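Local structure of ebony (Drosophila melanogaster, 6DYS) at residues A29-W34 against R195-A200; F97-F102 against F183-Y188. The protein probably condenses beta-alanine with dopamine to give beta-alanyl-dopamine, with this C-terminal domain binding the product amide and probably the amine. All coordinates share one frame; numbering follows the deposited sequence.

Contact 1. Residues A29-W34 against R195-A200; sequences ADLEQW and RPFGDA. With HJ1 (N-[2-(3,4-dihydroxyphenyl)ethyl]-beta-alaninamide), chain C.
Trp34 lays one face of its indole against Asp199 and Ala200, pinning the loop that follows helix 14-25 to the loop that precedes strand 205-212. Its CB points toward 195-200 and lies at the edge of the Phe197 ring, 4.3 Å from Phe197 CD1. A chi1 of -50° puts CG opposite the carbonyl carbon, and from there the ring system spreads over the second of two overlapping type I turns, Arg195 to Gly198 and Phe197 to Ala200. At the pyrrole side, Trp34 NE1 lies 3.3 Å from Ala200 CB, a methyl that makes a CH-pi contact with the five-membered ring, 26° off its normal. Farther out, Trp34 CZ2 meets Ala200 CA at 3.5 Å, CE3 has Asp199 CB as its neighbour, and Trp34 CZ3 ends 3.7 Å from Asp199 O. Gln33 CG lies against the opposite face, toward the rim, while the indole N-H is taken up by Gln204 OE1. These loops belong to a fold consistent with that of the GNAT acyltransferases, here with a catechol amide bound. Deeper in, Leu31 CD2 sits 4.0 Å above the centre of the Phe197 ring, only 2° from its normal, as a second CH-pi contact; Pro196 CG covers the reverse face near the rim. One residue on, Glu32 turns away from 195-200 and grips both catechol hydroxyls of HJ1: O15 donates to Glu32 OE1 over a very short 2.5 Å, and O13 to Glu32 OE2 over 2.6 Å, with Tyr44 OH also bonded to OE2.

Contact 2. Residues F97-F102 against F183-Y188; sequences FEFLEF and FQVNEY. With HJ1 (N-[2-(3,4-dihydroxyphenyl)ethyl]-beta-alaninamide), chain C.
Phe99 and Tyr188 both carry CG trans to the backbone N (chi1 172° and 174°); the side chains come from opposing backbones and slide past each other in opposite directions. Phe99 CD1 reaches 3.3 Å from Tyr188 CG, over the face of the tyrosine ring but displaced to its rim, and Phe99 CB lies over the same ring in a CH-pi contact. The ring planes meet at 58°, obliquely. One helical turn on, Phe102 also projects from the helix and receives the edge of Tyr188 on its face, with Tyr188 CE1 3.6 Å from Phe102 CG. Phe102 in turn presents its own edge to Phe183, CE1 to CE1 3.5 Å, in a second T-shaped pair. Phe183 CD2 returns to Phe99 CE1 at 3.8 Å, and Val185 CG1 touches Phe99 CZ, so the chain of rings closes on itself. At the outer end Tyr188 OH is bonded to two waters; one of them donates to Glu98 OE1 at 2.6 Å, bridging the hydroxyl to the helix. The four rings form an aromatic cluster, packing helix 93-111 against the end of edge strand 178-184 and the 3-10 turn and loop that follow it.

In the fold
The centres of the two contacts lie 10 Å apart, on the same side of the domain. Along the chain, 29-34 comes first, then 97-102, 183-188 and 195-200, so contact 2 is enclosed within the span that contact 1 bridges. They meet directly at Asn186, whose O and ND2 are probably hydrogen-bonded to Arg195 NH1 and Ala200 O, and through the edge-to-face pair of Phe99 with Phe197. Each reaches HJ1 through its first segment: Glu32 binds its catechol, while Leu100 and Phe97 pack beside the aromatic ring from helix 93-111. Thus 29-34 and that helix line the catechol end of the pocket, and 183-188 and 195-200 pack behind them as a second layer.

Contact 1. Residues A29-W34 against R195-A200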
loop_
_atom_site.group_PDB
_atom_site.type_symbol
_atom_site.label_atom_id
_atom_site.label_comp_id
_atom_site.label_asym_id
_atom_site.label_seq_id
_atom_site.Cartn_x
_atom_site.Cartn_y
_atom_site.Cartn_z
ATOM N N ALA A 29 6.303 -9.311 3.746
ATOM C CA ALA A 29 5.498 -8.354 4.492
ATOM C C ALA A 29 5.671 -8.556 5.991
ATOM O O ALA A 29 5.622 -9.686 6.490
ATOM C CB ALA A 29 4.031 -8.485 4.098
ATOM N N ASP A 30 5.865 -7.445 6.710
ATOM C CA ASP A 30 6.210 -7.515 8.127
ATOM C C ASP A 30 5.042 -7.994 8.985
ATOM O O ASP A 30 5.262 -8.545 10.068
ATOM C CB ASP A 30 6.696 -6.148 8.623
ATOM C CG ASP A 30 7.912 -5.639 7.859
ATOM O OD1 ASP A 30 7.764 -5.247 6.680
ATOM O OD2 ASP A 30 9.013 -5.615 8.443
ATOM N N LEU A 31 3.805 -7.781 8.539
ATOM C CA LEU A 31 2.659 -8.189 9.347
ATOM C C LEU A 31 2.315 -9.657 9.121
ATOM O O LEU A 31 2.184 -10.422 10.081
ATOM C CB LEU A 31 1.448 -7.307 9.038
ATOM C CG LEU A 31 1.447 -5.871 9.565
ATOM C CD1 LEU A 31 0.252 -5.117 9.001
ATOM C CD2 LEU A 31 1.426 -5.835 11.094
ATOM N N GLU A 32 2.171 -10.065 7.854
ATOM C CA GLU A 32 1.804 -11.440 7.521
ATOM C C GLU A 32 2.802 -12.468 8.023
ATOM O O GLU A 32 2.424 -13.630 8.206
ATOM C CB GLU A 32 1.680 -11.628 6.008
ATOM C CG GLU A 32 0.548 -10.897 5.367
ATOM C CD GLU A 32 0.953 -9.533 4.882
ATOM O OE1 GLU A 32 1.207 -8.652 5.732
ATOM O OE2 GLU A 32 1.033 -9.345 3.649
ATOM N N GLN A 33 4.069 -12.085 8.211
ATOM C CA GLN A 33 5.066 -13.059 8.641
ATOM C C GLN A 33 4.671 -13.707 9.957
ATOM O O GLN A 33 5.034 -14.859 10.216
ATOM C CB GLN A 33 6.439 -12.396 8.763
ATOM C CG GLN A 33 6.552 -11.406 9.905
ATOM C CD GLN A 33 7.945 -10.810 10.026
ATOM O OE1 GLN A 33 8.946 -11.521 9.947
ATOM N NE2 GLN A 33 8.012 -9.503 10.213
ATOM N N TRP A 34 3.915 -12.995 10.786
ATOM C CA TRP A 34 3.489 -13.515 12.074
ATOM C C TRP A 34 2.212 -14.345 11.988
ATOM O O TRP A 34 1.841 -14.983 12.977
ATOM C CB TRP A 34 3.312 -12.353 13.055
ATOM C CG TRP A 34 4.507 -11.458 13.077
ATOM C CD1 TRP A 34 4.591 -10.187 12.588
ATOM C CD2 TRP A 34 5.807 -11.778 13.590
ATOM N NE1 TRP A 34 5.862 -9.692 12.772
ATOM C CE2 TRP A 34 6.626 -10.649 13.386
ATOM C CE3 TRP A 34 6.355 -12.909 14.205
ATOM C CZ2 TRP A 34 7.963 -10.618 13.776
ATOM C CZ3 TRP A 34 7.678 -12.876 14.592
ATOM C CH2 TRP A 34 8.469 -11.735 14.379
ATOM N N ARG A 195 -3.592 -12.147 19.967
ATOM C CA ARG A 195 -2.743 -11.125 19.364
ATOM C C ARG A 195 -2.058 -11.731 18.146
ATOM O O ARG A 195 -0.982 -12.336 18.266
ATOM C CB ARG A 195 -1.722 -10.584 20.367
ATOM C CG ARG A 195 -2.361 -9.738 21.466
ATOM C CD ARG A 195 -1.346 -9.222 22.483
ATOM N NE ARG A 195 -0.642 -10.297 23.175
ATOM C CZ ARG A 195 0.674 -10.496 23.119
ATOM N NH1 ARG A 195 1.448 -9.688 22.400
ATOM N NH2 ARG A 195 1.219 -11.505 23.787
ATOM N N PRO A 196 -2.639 -11.593 16.950
ATOM C CA PRO A 196 -2.089 -12.291 15.769
ATOM C C PRO A 196 -0.668 -11.881 15.412
ATOM O O PRO A 196 0.062 -12.674 14.802
ATOM C CB PRO A 196 -3.078 -11.922 14.653
ATOM C CG PRO A 196 -3.800 -10.702 15.149
ATOM C CD PRO A 196 -3.860 -10.832 16.640
ATOM N N PHE A 197 -0.255 -10.664 15.764
ATOM C CA PHE A 197 1.126 -10.223 15.599
ATOM C C PHE A 197 1.861 -10.156 16.934
ATOM O O PHE A 197 2.856 -9.437 17.053
ATOM C CB PHE A 197 1.168 -8.866 14.892
ATOM C CG PHE A 197 0.124 -8.710 13.816
ATOM C CD1 PHE A 197 0.148 -9.510 12.684
ATOM C CD2 PHE A 197 -0.890 -7.778 13.944
ATOM C CE1 PHE A 197 -0.816 -9.376 11.695
ATOM C CE2 PHE A 197 -1.861 -7.642 12.962
ATOM C CZ PHE A 197 -1.823 -8.443 11.836
ATOM N N GLY A 198 1.392 -10.907 17.939
ATOM C CA GLY A 198 1.948 -10.782 19.276
ATOM C C GLY A 198 3.401 -11.199 19.374
ATOM O O GLY A 198 4.135 -10.715 20.239
ATOM N N ASP A 199 3.842 -12.094 18.493
ATOM C CA ASP A 199 5.233 -12.523 18.509
ATOM C C ASP A 199 6.184 -11.492 17.915
ATOM O O ASP A 199 7.402 -11.654 18.042
ATOM C CB ASP A 199 5.377 -13.851 17.767
ATOM C CG ASP A 199 4.749 -15.002 18.519
ATOM O OD1 ASP A 199 4.699 -14.934 19.766
ATOM O OD2 ASP A 199 4.309 -15.972 17.869
ATOM N N ALA A 200 5.664 -10.444 17.278
ATOM C CA ALA A 200 6.521 -9.414 16.718
ATOM C C ALA A 200 7.214 -8.633 17.831
ATOM O O ALA A 200 6.643 -8.433 18.909
ATOM C CB ALA A 200 5.710 -8.456 15.849
HETATM C C02 HJ1 C . 2.889 1.933 1.476
HETATM C C03 HJ1 C . 1.667 1.099 1.841
HETATM C C04 HJ1 C . 1.746 -0.339 1.220
HETATM C C07 HJ1 C . 0.833 -1.371 3.364
HETATM C C08 HJ1 C . -0.631 -1.931 3.465
HETATM C C09 HJ1 C . -0.686 -3.401 3.441
HETATM C C10 HJ1 C . -1.695 -4.051 2.711
HETATM C C11 HJ1 C . -1.757 -5.457 2.687
HETATM C C12 HJ1 C . -0.822 -6.202 3.377
HETATM C C14 HJ1 C . 0.191 -5.546 4.107
HETATM C C16 HJ1 C . 0.248 -4.140 4.129
HETATM N N01 HJ1 C . 2.583 3.372 1.462
HETATM N N06 HJ1 C . 1.325 -1.516 1.994
HETATM O O05 HJ1 C . 2.135 -0.487 0.140
HETATM O O13 HJ1 C . -0.895 -7.644 3.344
HETATM O O15 HJ1 C . 1.234 -6.339 4.878
#

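Contact 2. Residues F97-F102 against F183-Y188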
loop_
_atom_site.group_PDB
_atom_site.type_symbol
_atom_site.label_atom_id
_atom_site.label_comp_id
_atom_site.label_asym_id
_atom_site.label_seq_id
_atom_site.Cartn_x
_atom_site.Cartn_y
_atom_site.Cartn_z
ATOM N N PHE A 97 -6.050 -6.722 7.005
ATOM C CA PHE A 97 -6.881 -5.596 6.594
ATOM C C PHE A 97 -7.757 -5.090 7.735
ATOM O O PHE A 97 -8.005 -3.883 7.831
ATOM C CB PHE A 97 -7.713 -5.979 5.374
ATOM C CG PHE A 97 -6.922 -5.985 4.096
ATOM C CD1 PHE A 97 -6.745 -4.819 3.373
ATOM C CD2 PHE A 97 -6.320 -7.149 3.638
ATOM C CE1 PHE A 97 -6.002 -4.815 2.201
ATOM C CE2 PHE A 97 -5.575 -7.153 2.464
ATOM C CZ PHE A 97 -5.420 -5.985 1.744
ATOM N N GLU A 98 -8.216 -5.974 8.619
ATOM C CA GLU A 98 -8.972 -5.503 9.774
ATOM C C GLU A 98 -8.077 -4.712 10.714
ATOM O O GLU A 98 -8.513 -3.721 11.309
ATOM C CB GLU A 98 -9.631 -6.675 10.503
ATOM C CG GLU A 98 -10.917 -7.154 9.852
ATOM C CD GLU A 98 -11.497 -8.393 10.513
ATOM O OE1 GLU A 98 -10.946 -8.859 11.538
ATOM O OE2 GLU A 98 -12.511 -8.903 10.001
ATOM N N PHE A 99 -6.816 -5.127 10.842
ATOM C CA PHE A 99 -5.854 -4.356 11.620
ATOM C C PHE A 99 -5.608 -2.992 10.992
ATOM O O PHE A 99 -5.575 -1.972 11.690
ATOM C CB PHE A 99 -4.536 -5.121 11.747
ATOM C CG PHE A 99 -3.439 -4.315 12.382
ATOM C CD1 PHE A 99 -3.572 -3.845 13.679
ATOM C CD2 PHE A 99 -2.277 -4.023 11.683
ATOM C CE1 PHE A 99 -2.566 -3.106 14.273
ATOM C CE2 PHE A 99 -1.270 -3.281 12.267
ATOM C CZ PHE A 99 -1.410 -2.820 13.563
ATOM N N LEU A 100 -5.414 -2.956 9.669
ATOM C CA LEU A 100 -5.194 -1.681 8.997
ATOM C C LEU A 100 -6.391 -0.755 9.174
ATOM O O LEU A 100 -6.223 0.455 9.358
ATOM C CB LEU A 100 -4.893 -1.909 7.515
ATOM C CG LEU A 100 -3.584 -2.653 7.218
ATOM C CD1 LEU A 100 -3.450 -2.981 5.733
ATOM C CD2 LEU A 100 -2.383 -1.852 7.690
ATOM N N GLU A 101 -7.610 -1.308 9.142
ATOM C CA GLU A 101 -8.795 -0.490 9.394
ATOM C C GLU A 101 -8.836 -0.024 10.845
ATOM O O GLU A 101 -9.243 1.110 11.128
ATOM C CB GLU A 101 -10.063 -1.270 9.032
ATOM C CG GLU A 101 -11.384 -0.550 9.326
ATOM C CD GLU A 101 -11.552 0.753 8.561
ATOM O OE1 GLU A 101 -12.334 1.608 9.024
ATOM O OE2 GLU A 101 -10.914 0.927 7.501
ATOM N N PHE A 102 -8.413 -0.890 11.773
ATOM C CA PHE A 102 -8.240 -0.498 13.170
ATOM C C PHE A 102 -7.313 0.710 13.287
ATOM O O PHE A 102 -7.568 1.635 14.073
ATOM C CB PHE A 102 -7.705 -1.704 13.956
ATOM C CG PHE A 102 -7.212 -1.386 15.346
ATOM C CD1 PHE A 102 -5.907 -0.956 15.561
ATOM C CD2 PHE A 102 -8.037 -1.577 16.446
ATOM C CE1 PHE A 102 -5.449 -0.677 16.847
ATOM C CE2 PHE A 102 -7.590 -1.301 17.727
ATOM C CZ PHE A 102 -6.291 -0.856 17.930
ATOM N N PHE A 183 1.293 2.651 15.924
ATOM C CA PHE A 183 0.793 1.547 16.728
ATOM C C PHE A 183 1.815 0.416 16.807
ATOM O O PHE A 183 2.442 0.047 15.808
ATOM C CB PHE A 183 -0.531 1.020 16.174
ATOM C CG PHE A 183 -1.293 0.184 17.157
ATOM C CD1 PHE A 183 -2.136 0.776 18.082
ATOM C CD2 PHE A 183 -1.149 -1.193 17.176
ATOM C CE1 PHE A 183 -2.822 0.009 19.002
ATOM C CE2 PHE A 183 -1.832 -1.962 18.097
ATOM C CZ PHE A 183 -2.668 -1.362 19.004
ATOM N N GLN A 184 1.973 -0.124 18.010
ATOM C CA GLN A 184 2.783 -1.313 18.252
ATOM C C GLN A 184 1.980 -2.537 17.825
ATOM O O GLN A 184 0.991 -2.891 18.475
ATOM C CB GLN A 184 3.158 -1.375 19.727
ATOM C CG GLN A 184 4.163 -2.444 20.117
ATOM C CD GLN A 184 4.726 -2.196 21.505
ATOM O OE1 GLN A 184 5.217 -1.107 21.796
ATOM N NE2 GLN A 184 4.637 -3.193 22.373
ATOM N N VAL A 185 2.413 -3.205 16.751
ATOM C CA VAL A 185 1.563 -4.216 16.128
ATOM C C VAL A 185 1.354 -5.423 17.039
ATOM O O VAL A 185 0.341 -6.120 16.915
ATOM C CB VAL A 185 2.129 -4.643 14.759
ATOM C CG1 VAL A 185 2.608 -3.433 13.969
ATOM C CG2 VAL A 185 3.235 -5.664 14.919
ATOM N N ASN A 186 2.281 -5.705 17.962
ATOM C CA ASN A 186 2.075 -6.867 18.822
ATOM C C ASN A 186 1.041 -6.621 19.915
ATOM O O ASN A 186 0.743 -7.544 20.682
ATOM C CB ASN A 186 3.399 -7.344 19.443
ATOM C CG ASN A 186 4.064 -6.302 20.329
ATOM O OD1 ASN A 186 3.409 -5.461 20.947
ATOM N ND2 ASN A 186 5.387 -6.372 20.407
ATOM N N GLU A 187 0.484 -5.414 20.002
ATOM C CA GLU A 187 -0.582 -5.116 20.949
ATOM C C GLU A 187 -1.968 -5.210 20.329
ATOM O O GLU A 187 -2.963 -5.106 21.055
ATOM C CB GLU A 187 -0.392 -3.714 21.544
ATOM C CG GLU A 187 0.900 -3.535 22.334
ATOM C CD GLU A 187 0.806 -4.072 23.755
ATOM O OE1 GLU A 187 1.731 -3.807 24.554
ATOM O OE2 GLU A 187 -0.190 -4.756 24.079
ATOM N N TYR A 188 -2.064 -5.402 19.016
ATOM C CA TYR A 188 -3.370 -5.491 18.382
ATOM C C TYR A 188 -4.059 -6.788 18.781
ATOM O O TYR A 188 -3.465 -7.868 18.702
ATOM C CB TYR A 188 -3.249 -5.419 16.862
ATOM C CG TYR A 188 -4.576 -5.663 16.185
ATOM C CD1 TYR A 188 -5.603 -4.729 16.281
ATOM C CD2 TYR A 188 -4.814 -6.828 15.460
ATOM C CE1 TYR A 188 -6.825 -4.943 15.673
ATOM C CE2 TYR A 188 -6.041 -7.050 14.842
ATOM C CZ TYR A 188 -7.043 -6.097 14.957
ATOM O OH TYR A 188 -8.274 -6.286 14.360
HETATM C C02 HJ1 C . 2.889 1.933 1.476
HETATM C C03 HJ1 C . 1.667 1.099 1.841
HETATM C C04 HJ1 C . 1.746 -0.339 1.220
HETATM C C07 HJ1 C . 0.833 -1.371 3.364
HETATM C C08 HJ1 C . -0.631 -1.931 3.465
HETATM C C09 HJ1 C . -0.686 -3.401 3.441
HETATM C C10 HJ1 C . -1.695 -4.051 2.711
HETATM C C11 HJ1 C . -1.757 -5.457 2.687
HETATM C C12 HJ1 C . -0.822 -6.202 3.377
HETATM C C14 HJ1 C . 0.191 -5.546 4.107
HETATM C C16 HJ1 C . 0.248 -4.140 4.129
HETATM N N01 HJ1 C . 2.583 3.372 1.462
HETATM N N06 HJ1 C . 1.325 -1.516 1.994
HETATM O O05 HJ1 C . 2.135 -0.487 0.140
HETATM O O13 HJ1 C . -0.895 -7.644 3.344
HETATM O O15 HJ1 C . 1.234 -6.339 4.878
HETATM O O HOH W 1 -10.282 -4.307 14.224
HETATM O O HOH W 2 -9.186 -8.624 13.502
#